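Local coordinates for endoglucanase (Clostridium thermocellum, PDB 2E4T), which hydrolyses internal beta-1,4-glucan links of cellulose and probably xyloglucan through its family 44 glycoside hydrolase module, one part of a larger multi-domain enzyme, at residues Arg47-Ser58 and His66-Glu74; Thr85-Asp95 and Phe161-Tyr169. All coordinates share one frame; numbering follows the deposited sequence.

Contact 1: residues Arg47-Ser58 and His66-Glu74; sequences RTTGYNWENNFS and HYSDTYLLE. With CA (calcium ion), chain C.
An antiparallel beta bridge between Ser58 and Asp69, with an Arg47-Asp69 salt bridge beside it, joins a loop of the TIM-like barrel to the strand and helix that follow. Ser58 and Asp69 form a hydrogen-bonded pair: Asp69 N gives to Ser58 O at 3.0 Å and Ser58 N to Asp69 O at 3.3 Å. The Arg47 chain bends at its second torsion (chi2 -79°) and meets the carboxylate end-on. Its NH2 lies 2.9 Å from Asp69 OD2, on the syn lone pair and nearly straight. Its NH1 meets Asp69 OD1 on the syn side, tilted out of the carboxylate plane, and also bonds Ser58 OG. Tyr71 N reaches the same OD1 from above the opposite face, which makes an Asx turn. These bonds should fix the carboxylate's rotation. Tyr71 CB lies over one face of the guanidinium. Next to the bridge, Leu72 CD1 packs 3.8 Å from Tyr51 CD1, and Leu73 CD2 lies against Asn56 CB. On the same loop, Glu54 binds calcium through both carboxylate oxygens; Asp150, Asp153 and Tyr155 complete the protein ligands. One water joins the segments, giving to Asn56 O and Asp69 O and accepting from Leu72 N, 3.1 Å away, and Ser58 OG.

Contact 2: residues Thr85-Asp95 and Phe161-Tyr169; sequences TPASVVTTFHD and FVNYLVNKY
Val90, Ala87 and Leu165 form the apolar centre where two helices on the outside of the TIM-like barrel meet. The axes of segments 88-95 and 161-169 run at 38° to each other, 11.3 Å apart at their closest. Leu165 CD2 reaches Val90 CG1 at 3.9 Å, and the two side chains meet at about a right angle. Val90 CG2 comes to the edge of the Phe161 ring, 4.0 Å from CZ; Trp53 stacks on this ring. Ala87 CB touches both Phe161 and Tyr164. Pro86 CB lies over one face of the Tyr164 ring, while Thr91 CG2 sits at its edge. Thr91 is a knob in a hole made by Tyr164, Leu165, Lys168 and Tyr169. Farther along, His94 and Tyr169 make a T-shaped pair, with planes at 89°. With CG anti to the backbone N (chi1 -172°), His94 puts CD2 over the centre of the Tyr169 ring. His94 ND1 bonds Thr105 OG1 and NE2 bonds Thr176 O, which should hold its imidazole in place. At the polar edge Tyr169 OH gives to Asp95 OD1 at 2.7 Å, from above the carboxylate plane. In one of its two conformers, Lys168 NZ lies 3.4 Å from Asp95 OD1, a weak salt bridge, and a water links it weakly to OD2. The apolar middle thus gives way to a polar edge, where the phenol bond is probably the firmer tie and the two-conformer lysine a less certain one.

How the contacts relate
From the N terminus, the chain leaves barrel strand 40-43 and enters the loop 47-58. Contact 1 closes a short hairpin, with only seven residues between its segments. Helix 71-75 then leads through a connection to helix 88-99, where contact 2 opens. Contact 2 is a longer closure, spanning 65 residues and bringing helix 158-169 against helix 88-99. The contacts are in series; neither nests in the other. They touch, however: Trp53 O lies 2.8 Å from Ala87 N, a probable hydrogen bond, and Asn56 ND2 probably bonds Thr85 O. The loop that gives calcium its ligand Glu54 is thereby tied to the start of helix 88-99, which packs on barrel strands 40-43 and 104-109.

Contact 1: residues Arg47-Ser58 and His66-Glu74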
loop_
_atom_site.group_PDB
_atom_site.type_symbol
_atom_site.label_atom_id
_atom_site.label_comp_id
_atom_site.label_asym_id
_atom_site.label_seq_id
_atom_site.Cartn_x
_atom_site.Cartn_y
_atom_site.Cartn_z
ATOM N N ARG A 47 5.554 -3.633 14.478
ATOM C CA ARG A 47 4.950 -3.991 15.749
ATOM C C ARG A 47 3.991 -5.155 15.604
ATOM O O ARG A 47 3.611 -5.766 16.650
ATOM C CB ARG A 47 4.194 -2.822 16.353
ATOM C CG ARG A 47 5.026 -1.940 17.251
ATOM C CD ARG A 47 5.178 -2.606 18.622
ATOM N NE ARG A 47 5.959 -1.749 19.511
ATOM C CZ ARG A 47 5.965 -1.943 20.834
ATOM N NH1 ARG A 47 5.323 -2.975 21.390
ATOM N NH2 ARG A 47 6.659 -1.094 21.621
ATOM N N THR A 48 3.526 -5.479 14.402
ATOM C CA THR A 48 2.528 -6.515 14.272
ATOM C C THR A 48 3.097 -7.951 14.267
ATOM O O THR A 48 2.346 -8.883 14.501
ATOM C CB THR A 48 1.614 -6.283 13.053
ATOM O OG1 THR A 48 2.343 -6.419 11.844
ATOM C CG2 THR A 48 0.926 -4.925 13.156
ATOM N N THR A 49 4.419 -8.099 14.090
ATOM C CA THR A 49 4.982 -9.449 14.024
ATOM C C THR A 49 4.783 -10.239 15.323
ATOM O O THR A 49 4.452 -11.416 15.309
ATOM C CB THR A 49 6.474 -9.343 13.655
ATOM O OG1 THR A 49 6.580 -8.826 12.333
ATOM C CG2 THR A 49 7.173 -10.712 13.788
ATOM N N GLY A 50 5.021 -9.542 16.460
ATOM C CA GLY A 50 4.955 -10.197 17.761
ATOM C C GLY A 50 3.683 -9.897 18.540
ATOM O O GLY A 50 3.612 -10.149 19.745
ATOM N N TYR A 51 2.667 -9.323 17.870
ATOM C CA TYR A 51 1.392 -9.034 18.506
ATOM C C TYR A 51 0.658 -10.324 18.877
ATOM O O TYR A 51 0.481 -11.209 18.039
ATOM C CB TYR A 51 0.518 -8.217 17.522
ATOM C CG TYR A 51 -0.918 -8.050 18.000
ATOM C CD1 TYR A 51 -1.228 -7.226 19.090
ATOM C CD2 TYR A 51 -1.948 -8.765 17.391
ATOM C CE1 TYR A 51 -2.527 -7.094 19.531
ATOM C CE2 TYR A 51 -3.264 -8.650 17.845
ATOM C CZ TYR A 51 -3.546 -7.840 18.931
ATOM O OH TYR A 51 -4.853 -7.777 19.375
ATOM N N ASN A 52 0.215 -10.395 20.147
ATOM C CA ASN A 52 -0.504 -11.547 20.668
ATOM C C ASN A 52 -1.972 -11.174 20.811
ATOM O O ASN A 52 -2.335 -10.397 21.691
ATOM C CB ASN A 52 0.091 -11.922 22.021
ATOM C CG ASN A 52 -0.547 -13.140 22.635
ATOM O OD1 ASN A 52 -1.663 -13.528 22.275
ATOM N ND2 ASN A 52 0.177 -13.756 23.581
ATOM N N TRP A 53 -2.852 -11.743 19.959
ATOM C CA TRP A 53 -4.246 -11.340 19.996
ATOM C C TRP A 53 -4.928 -11.712 21.333
ATOM O O TRP A 53 -5.973 -11.147 21.673
ATOM C CB TRP A 53 -5.027 -11.977 18.825
ATOM C CG TRP A 53 -5.363 -13.423 19.005
ATOM C CD1 TRP A 53 -4.551 -14.500 18.814
ATOM C CD2 TRP A 53 -6.657 -13.950 19.376
ATOM N NE1 TRP A 53 -5.244 -15.681 19.049
ATOM C CE2 TRP A 53 -6.524 -15.358 19.387
ATOM C CE3 TRP A 53 -7.900 -13.374 19.658
ATOM C CZ2 TRP A 53 -7.625 -16.198 19.649
ATOM C CZ3 TRP A 53 -8.979 -14.199 19.921
ATOM C CH2 TRP A 53 -8.834 -15.590 19.908
ATOM N N GLU A 54 -4.363 -12.689 22.054
ATOM C CA GLU A 54 -5.044 -13.126 23.276
ATOM C C GLU A 54 -5.000 -12.085 24.372
ATOM O O GLU A 54 -5.918 -12.007 25.183
ATOM C CB GLU A 54 -4.432 -14.430 23.795
ATOM C CG GLU A 54 -4.477 -15.569 22.786
ATOM C CD GLU A 54 -3.973 -16.894 23.372
ATOM O OE1 GLU A 54 -3.303 -16.877 24.458
ATOM O OE2 GLU A 54 -4.226 -17.965 22.761
ATOM N N ASN A 55 -3.893 -11.316 24.423
ATOM C CA ASN A 55 -3.670 -10.343 25.528
ATOM C C ASN A 55 -3.253 -8.979 25.049
ATOM O O ASN A 55 -3.091 -8.075 25.880
ATOM C CB ASN A 55 -2.704 -10.929 26.544
ATOM C CG ASN A 55 -1.396 -11.265 25.915
ATOM O OD1 ASN A 55 -0.983 -10.683 24.898
ATOM N ND2 ASN A 55 -0.696 -12.230 26.519
ATOM N N ASN A 56 -3.087 -8.770 23.731
ATOM C CA ASN A 56 -2.768 -7.472 23.119
ATOM C C ASN A 56 -1.335 -6.981 23.337
ATOM O O ASN A 56 -1.042 -5.858 22.893
ATOM C CB ASN A 56 -3.780 -6.390 23.473
ATOM C CG ASN A 56 -5.161 -6.803 23.062
ATOM O OD1 ASN A 56 -5.468 -6.905 21.853
ATOM N ND2 ASN A 56 -6.012 -7.073 24.035
ATOM N N PHE A 57 -0.476 -7.778 23.958
ATOM C CA PHE A 57 0.911 -7.372 24.070
ATOM C C PHE A 57 1.604 -7.511 22.719
ATOM O O PHE A 57 1.171 -8.265 21.830
ATOM C CB PHE A 57 1.631 -8.201 25.139
ATOM C CG PHE A 57 1.009 -8.045 26.509
ATOM C CD1 PHE A 57 0.806 -6.800 27.064
ATOM C CD2 PHE A 57 0.705 -9.166 27.293
ATOM C CE1 PHE A 57 0.274 -6.658 28.334
ATOM C CE2 PHE A 57 0.158 -9.053 28.555
ATOM C CZ PHE A 57 -0.053 -7.791 29.072
ATOM N N SER A 58 2.725 -6.801 22.578
ATOM C CA SER A 58 3.511 -6.865 21.354
ATOM C C SER A 58 4.939 -6.425 21.707
ATOM O O SER A 58 5.197 -5.953 22.819
ATOM C CB SER A 58 2.943 -5.950 20.246
ATOM O OG SER A 58 2.977 -4.582 20.635
ATOM N N HIS A 66 13.817 -4.210 22.154
ATOM C CA HIS A 66 13.132 -5.496 22.254
ATOM C C HIS A 66 12.131 -5.494 23.406
ATOM O O HIS A 66 11.876 -6.535 24.047
ATOM C CB HIS A 66 14.083 -6.689 22.324
ATOM C CG HIS A 66 15.157 -6.557 21.320
ATOM N ND1 HIS A 66 14.952 -6.848 19.977
ATOM C CD2 HIS A 66 16.441 -6.114 21.464
ATOM C CE1 HIS A 66 16.080 -6.534 19.349
ATOM N NE2 HIS A 66 16.993 -6.106 20.220
ATOM N N TYR A 67 11.455 -4.366 23.633
ATOM C CA TYR A 67 10.456 -4.268 24.699
ATOM C C TYR A 67 9.153 -4.968 24.323
ATOM O O TYR A 67 8.586 -4.672 23.250
ATOM C CB TYR A 67 10.066 -2.812 25.012
ATOM C CG TYR A 67 10.880 -2.159 26.097
ATOM C CD1 TYR A 67 12.284 -2.282 26.180
ATOM C CD2 TYR A 67 10.275 -1.404 27.061
ATOM C CE1 TYR A 67 13.006 -1.598 27.162
ATOM C CE2 TYR A 67 10.996 -0.746 28.075
ATOM C CZ TYR A 67 12.368 -0.876 28.131
ATOM O OH TYR A 67 13.119 -0.219 29.079
ATOM N N SER A 68 8.642 -5.794 25.232
ATOM C CA SER A 68 7.256 -6.251 25.174
ATOM C C SER A 68 6.428 -5.359 26.084
ATOM O O SER A 68 6.780 -5.164 27.262
ATOM C CB SER A 68 7.119 -7.675 25.682
ATOM O OG SER A 68 7.503 -8.600 24.639
ATOM N N ASP A 69 5.326 -4.795 25.551
ATOM C CA ASP A 69 4.586 -3.800 26.308
ATOM C C ASP A 69 3.197 -3.601 25.677
ATOM O O ASP A 69 2.749 -4.390 24.819
ATOM C CB ASP A 69 5.396 -2.496 26.298
ATOM C CG ASP A 69 5.589 -1.973 24.853
ATOM O OD1 ASP A 69 4.753 -2.250 24.017
ATOM O OD2 ASP A 69 6.633 -1.341 24.531
ATOM N N THR A 70 2.484 -2.602 26.199
ATOM C CA THR A 70 1.127 -2.269 25.782
ATOM C C THR A 70 1.095 -1.187 24.670
ATOM O O THR A 70 0.030 -0.594 24.437
ATOM C CB THR A 70 0.311 -1.757 26.979
ATOM O OG1 THR A 70 1.053 -0.695 27.627
ATOM C CG2 THR A 70 0.093 -2.859 28.002
ATOM N N TYR A 71 2.194 -1.005 23.936
ATOM C CA TYR A 71 2.236 0.067 22.938
ATOM C C TYR A 71 1.062 0.052 21.986
ATOM O O TYR A 71 0.511 1.120 21.655
ATOM C CB TYR A 71 3.549 -0.021 22.135
ATOM C CG TYR A 71 3.593 0.962 20.966
ATOM C CD1 TYR A 71 3.927 2.294 21.180
ATOM C CD2 TYR A 71 3.245 0.588 19.678
ATOM C CE1 TYR A 71 3.917 3.212 20.111
ATOM C CE2 TYR A 71 3.268 1.478 18.596
ATOM C CZ TYR A 71 3.634 2.765 18.813
ATOM O OH TYR A 71 3.663 3.673 17.772
ATOM N N LEU A 72 0.666 -1.118 21.444
ATOM C CA LEU A 72 -0.380 -1.091 20.420
ATOM C C LEU A 72 -1.741 -0.719 21.027
ATOM O O LEU A 72 -2.584 -0.147 20.319
ATOM C CB LEU A 72 -0.463 -2.392 19.634
ATOM C CG LEU A 72 0.682 -2.628 18.678
ATOM C CD1 LEU A 72 0.569 -4.006 18.059
ATOM C CD2 LEU A 72 0.719 -1.535 17.568
ATOM N N LEU A 73 -1.993 -1.084 22.290
ATOM C CA LEU A 73 -3.192 -0.657 22.981
ATOM C C LEU A 73 -3.246 0.872 23.097
ATOM O O LEU A 73 -4.256 1.532 22.846
ATOM C CB LEU A 73 -3.270 -1.289 24.377
ATOM C CG LEU A 73 -3.553 -2.783 24.370
ATOM C CD1 LEU A 73 -3.089 -3.413 25.710
ATOM C CD2 LEU A 73 -5.017 -3.046 24.092
ATOM N N GLU A 74 -2.115 1.454 23.522
ATOM C CA GLU A 74 -2.022 2.884 23.721
ATOM C C GLU A 74 -2.078 3.632 22.390
ATOM O O GLU A 74 -2.914 4.541 22.209
ATOM C CB GLU A 74 -0.718 3.195 24.468
ATOM C CG GLU A 74 -0.718 2.651 25.837
ATOM C CD GLU A 74 0.682 2.789 26.416
ATOM O OE1 GLU A 74 1.229 3.922 26.445
ATOM O OE2 GLU A 74 1.292 1.793 26.848
HETATM CA CA CA C . -3.037 -19.383 24.362
HETATM O O HOH W 1 1.028 -3.922 22.590
HETATM O O HOH W 2 -4.507 -21.052 23.518
HETATM O O HOH W 3 -1.135 -18.604 25.581
#

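Contact 2: residues Thr85-Asp95 and Phe161-Tyr169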
loop_
_atom_site.group_PDB
_atom_site.type_symbol
_atom_site.label_atom_id
_atom_site.label_comp_id
_atom_site.label_asym_id
_atom_site.label_seq_id
_atom_site.Cartn_x
_atom_site.Cartn_y
_atom_site.Cartn_z
ATOM N N THR A 85 -9.404 -7.581 26.743
ATOM C CA THR A 85 -10.332 -8.268 25.868
ATOM C C THR A 85 -9.585 -8.761 24.646
ATOM O O THR A 85 -8.808 -7.970 24.022
ATOM C CB THR A 85 -11.459 -7.354 25.444
ATOM O OG1 THR A 85 -12.091 -6.868 26.613
ATOM C CG2 THR A 85 -12.481 -7.998 24.528
ATOM N N PRO A 86 -9.716 -10.039 24.274
ATOM C CA PRO A 86 -9.000 -10.555 23.103
ATOM C C PRO A 86 -9.205 -9.653 21.887
ATOM O O PRO A 86 -10.318 -9.190 21.602
ATOM C CB PRO A 86 -9.570 -11.957 22.877
ATOM C CG PRO A 86 -9.982 -12.369 24.312
ATOM C CD PRO A 86 -10.562 -11.076 24.909
ATOM N N ALA A 87 -8.099 -9.471 21.162
ATOM C CA ALA A 87 -8.110 -8.758 19.887
ATOM C C ALA A 87 -8.566 -7.325 19.988
ATOM O O ALA A 87 -8.827 -6.723 18.928
ATOM C CB ALA A 87 -8.927 -9.524 18.818
ATOM N N SER A 88 -8.598 -6.704 21.178
ATOM C CA SER A 88 -9.109 -5.321 21.250
ATOM C C SER A 88 -8.262 -4.355 20.440
ATOM O O SER A 88 -8.806 -3.335 19.941
ATOM C CB SER A 88 -9.266 -4.864 22.686
ATOM O OG SER A 88 -7.986 -4.849 23.299
ATOM N N VAL A 89 -6.963 -4.585 20.275
ATOM C CA VAL A 89 -6.184 -3.713 19.373
ATOM C C VAL A 89 -6.809 -3.758 17.967
ATOM O O VAL A 89 -6.958 -2.711 17.310
ATOM C CB VAL A 89 -4.710 -4.174 19.358
ATOM C CG1 VAL A 89 -3.960 -3.615 18.163
ATOM C CG2 VAL A 89 -4.050 -3.764 20.645
ATOM N N VAL A 90 -7.093 -4.957 17.477
ATOM C CA VAL A 90 -7.576 -5.151 16.102
ATOM C C VAL A 90 -9.037 -4.748 15.962
ATOM O O VAL A 90 -9.423 -4.152 14.934
ATOM C CB VAL A 90 -7.276 -6.582 15.644
ATOM C CG1 VAL A 90 -7.985 -6.904 14.353
ATOM C CG2 VAL A 90 -5.759 -6.743 15.495
ATOM N N THR A 91 -9.869 -5.044 16.977
ATOM C CA THR A 91 -11.260 -4.649 16.858
ATOM C C THR A 91 -11.412 -3.126 17.014
ATOM O O THR A 91 -12.282 -2.523 16.340
ATOM C CB THR A 91 -12.155 -5.420 17.830
ATOM O OG1 THR A 91 -11.804 -5.110 19.199
ATOM C CG2 THR A 91 -12.061 -6.922 17.605
ATOM N N THR A 92 -10.572 -2.467 17.821
ATOM C CA THR A 92 -10.610 -1.004 17.816
ATOM C C THR A 92 -10.183 -0.471 16.445
ATOM O O THR A 92 -10.806 0.451 15.893
ATOM C CB THR A 92 -9.699 -0.409 18.935
ATOM O OG1 THR A 92 -10.195 -0.875 20.199
ATOM C CG2 THR A 92 -9.696 1.085 18.921
ATOM N N PHE A 93 -9.141 -1.083 15.867
ATOM C CA PHE A 93 -8.644 -0.632 14.580
ATOM C C PHE A 93 -9.732 -0.770 13.505
ATOM O O PHE A 93 -9.980 0.179 12.715
ATOM C CB PHE A 93 -7.420 -1.512 14.212
ATOM C CG PHE A 93 -6.713 -1.064 12.977
ATOM C CD1 PHE A 93 -5.614 -0.226 13.062
ATOM C CD2 PHE A 93 -7.106 -1.526 11.697
ATOM C CE1 PHE A 93 -4.950 0.205 11.883
ATOM C CE2 PHE A 93 -6.448 -1.129 10.548
ATOM C CZ PHE A 93 -5.383 -0.248 10.650
ATOM N N HIS A 94 -10.396 -1.928 13.450
ATOM C CA HIS A 94 -11.442 -2.138 12.472
ATOM C C HIS A 94 -12.685 -1.305 12.770
ATOM O O HIS A 94 -13.327 -0.763 11.855
ATOM C CB HIS A 94 -11.744 -3.617 12.321
ATOM C CG HIS A 94 -12.690 -3.926 11.192
ATOM N ND1 HIS A 94 -12.494 -3.457 9.886
ATOM C CD2 HIS A 94 -13.812 -4.692 11.193
ATOM C CE1 HIS A 94 -13.486 -3.950 9.150
ATOM N NE2 HIS A 94 -14.293 -4.697 9.915
ATOM N N ASP A 95 -13.053 -1.200 14.055
ATOM C CA ASP A 95 -14.217 -0.358 14.390
ATOM C C ASP A 95 -13.961 1.086 13.918
ATOM O O ASP A 95 -14.898 1.741 13.394
ATOM C CB ASP A 95 -14.470 -0.340 15.893
ATOM C CG ASP A 95 -15.017 -1.623 16.459
ATOM O OD1 ASP A 95 -15.461 -2.504 15.694
ATOM O OD2 ASP A 95 -15.076 -1.697 17.728
ATOM N N PHE A 161 -7.821 -16.784 16.135
ATOM C CA PHE A 161 -7.877 -15.320 16.044
ATOM C C PHE A 161 -8.845 -14.925 14.902
ATOM O O PHE A 161 -9.755 -14.087 15.086
ATOM C CB PHE A 161 -6.452 -14.843 15.805
ATOM C CG PHE A 161 -6.186 -13.354 15.637
ATOM C CD1 PHE A 161 -7.094 -12.352 15.964
ATOM C CD2 PHE A 161 -4.918 -13.004 15.161
ATOM C CE1 PHE A 161 -6.751 -11.025 15.775
ATOM C CE2 PHE A 161 -4.571 -11.666 14.989
ATOM C CZ PHE A 161 -5.484 -10.684 15.301
ATOM N N VAL A 162 -8.636 -15.486 13.709
ATOM C CA VAL A 162 -9.534 -15.184 12.583
ATOM C C VAL A 162 -10.974 -15.537 12.939
ATOM O O VAL A 162 -11.920 -14.798 12.641
ATOM C CB VAL A 162 -9.042 -15.851 11.292
ATOM C CG1 VAL A 162 -10.046 -15.640 10.165
ATOM C CG2 VAL A 162 -7.686 -15.279 10.908
ATOM N N ASN A 163 -11.178 -16.697 13.589
ATOM C CA ASN A 163 -12.545 -17.085 13.966
ATOM C C ASN A 163 -13.180 -16.013 14.890
ATOM O O ASN A 163 -14.379 -15.708 14.762
ATOM C CB ASN A 163 -12.499 -18.449 14.678
ATOM C CG ASN A 163 -13.882 -18.867 15.105
ATOM O OD1 ASN A 163 -14.712 -19.252 14.251
ATOM N ND2 ASN A 163 -14.186 -18.744 16.403
ATOM N N TYR A 164 -12.405 -15.460 15.827
ATOM C CA TYR A 164 -12.935 -14.429 16.712
ATOM C C TYR A 164 -13.416 -13.217 15.899
ATOM O O TYR A 164 -14.508 -12.646 16.155
ATOM C CB TYR A 164 -11.851 -14.043 17.727
ATOM C CG TYR A 164 -12.301 -13.024 18.736
ATOM C CD1 TYR A 164 -12.728 -13.461 19.987
ATOM C CD2 TYR A 164 -12.261 -11.644 18.490
ATOM C CE1 TYR A 164 -13.160 -12.565 20.964
ATOM C CE2 TYR A 164 -12.698 -10.759 19.484
ATOM C CZ TYR A 164 -13.168 -11.228 20.714
ATOM O OH TYR A 164 -13.585 -10.282 21.643
ATOM N N LEU A 165 -12.603 -12.822 14.932
ATOM C CA LEU A 165 -12.932 -11.665 14.077
ATOM C C LEU A 165 -14.182 -11.958 13.207
ATOM O O LEU A 165 -15.070 -11.100 13.089
ATOM C CB LEU A 165 -11.740 -11.300 13.213
ATOM C CG LEU A 165 -10.533 -10.823 14.010
ATOM C CD1 LEU A 165 -9.331 -10.650 13.057
ATOM C CD2 LEU A 165 -10.769 -9.558 14.788
ATOM N N VAL A 166 -14.221 -13.135 12.586
ATOM C CA VAL A 166 -15.366 -13.497 11.746
ATOM C C VAL A 166 -16.637 -13.603 12.589
ATOM O O VAL A 166 -17.724 -13.181 12.148
ATOM C CB VAL A 166 -15.088 -14.824 11.011
ATOM C CG1 VAL A 166 -16.316 -15.364 10.303
ATOM C CG2 VAL A 166 -13.957 -14.598 10.020
ATOM N N ASN A 167 -16.539 -14.145 13.804
ATOM C CA ASN A 167 -17.677 -14.178 14.702
ATOM C C ASN A 167 -18.215 -12.772 14.974
ATOM O O ASN A 167 -19.434 -12.555 15.025
ATOM C CB ASN A 167 -17.269 -14.883 15.994
ATOM C CG ASN A 167 -18.416 -14.929 16.985
ATOM O OD1 ASN A 167 -18.448 -14.084 17.912
ATOM N ND2 ASN A 167 -19.381 -15.766 16.753
ATOM N N LYS A 168 -17.304 -11.816 15.180
ATOM C CA LYS A 168 -17.721 -10.460 15.521
ATOM C C LYS A 168 -18.286 -9.701 14.323
ATOM O O LYS A 168 -19.260 -8.971 14.466
ATOM C CB LYS A 168 -16.560 -9.707 16.143
ATOM C CG LYS A 168 -16.934 -8.312 16.587
ATOM C CD LYS A 168 -15.823 -7.656 17.412
ATOM C CE LYS A 168 -16.134 -6.171 17.755
ATOM N NZ LYS A 168 -16.707 -5.479 16.610
ATOM N N TYR A 169 -17.609 -9.804 13.172
ATOM C CA TYR A 169 -17.845 -8.893 12.057
ATOM C C TYR A 169 -18.529 -9.529 10.866
ATOM O O TYR A 169 -18.863 -8.794 9.912
ATOM C CB TYR A 169 -16.521 -8.269 11.594
ATOM C CG TYR A 169 -15.909 -7.359 12.617
ATOM C CD1 TYR A 169 -16.545 -6.207 12.997
ATOM C CD2 TYR A 169 -14.689 -7.676 13.203
ATOM C CE1 TYR A 169 -15.978 -5.332 13.930
ATOM C CE2 TYR A 169 -14.093 -6.824 14.098
ATOM C CZ TYR A 169 -14.753 -5.666 14.490
ATOM O OH TYR A 169 -14.107 -4.827 15.380
HETATM O O HOH W 4 -17.226 -3.065 18.720
#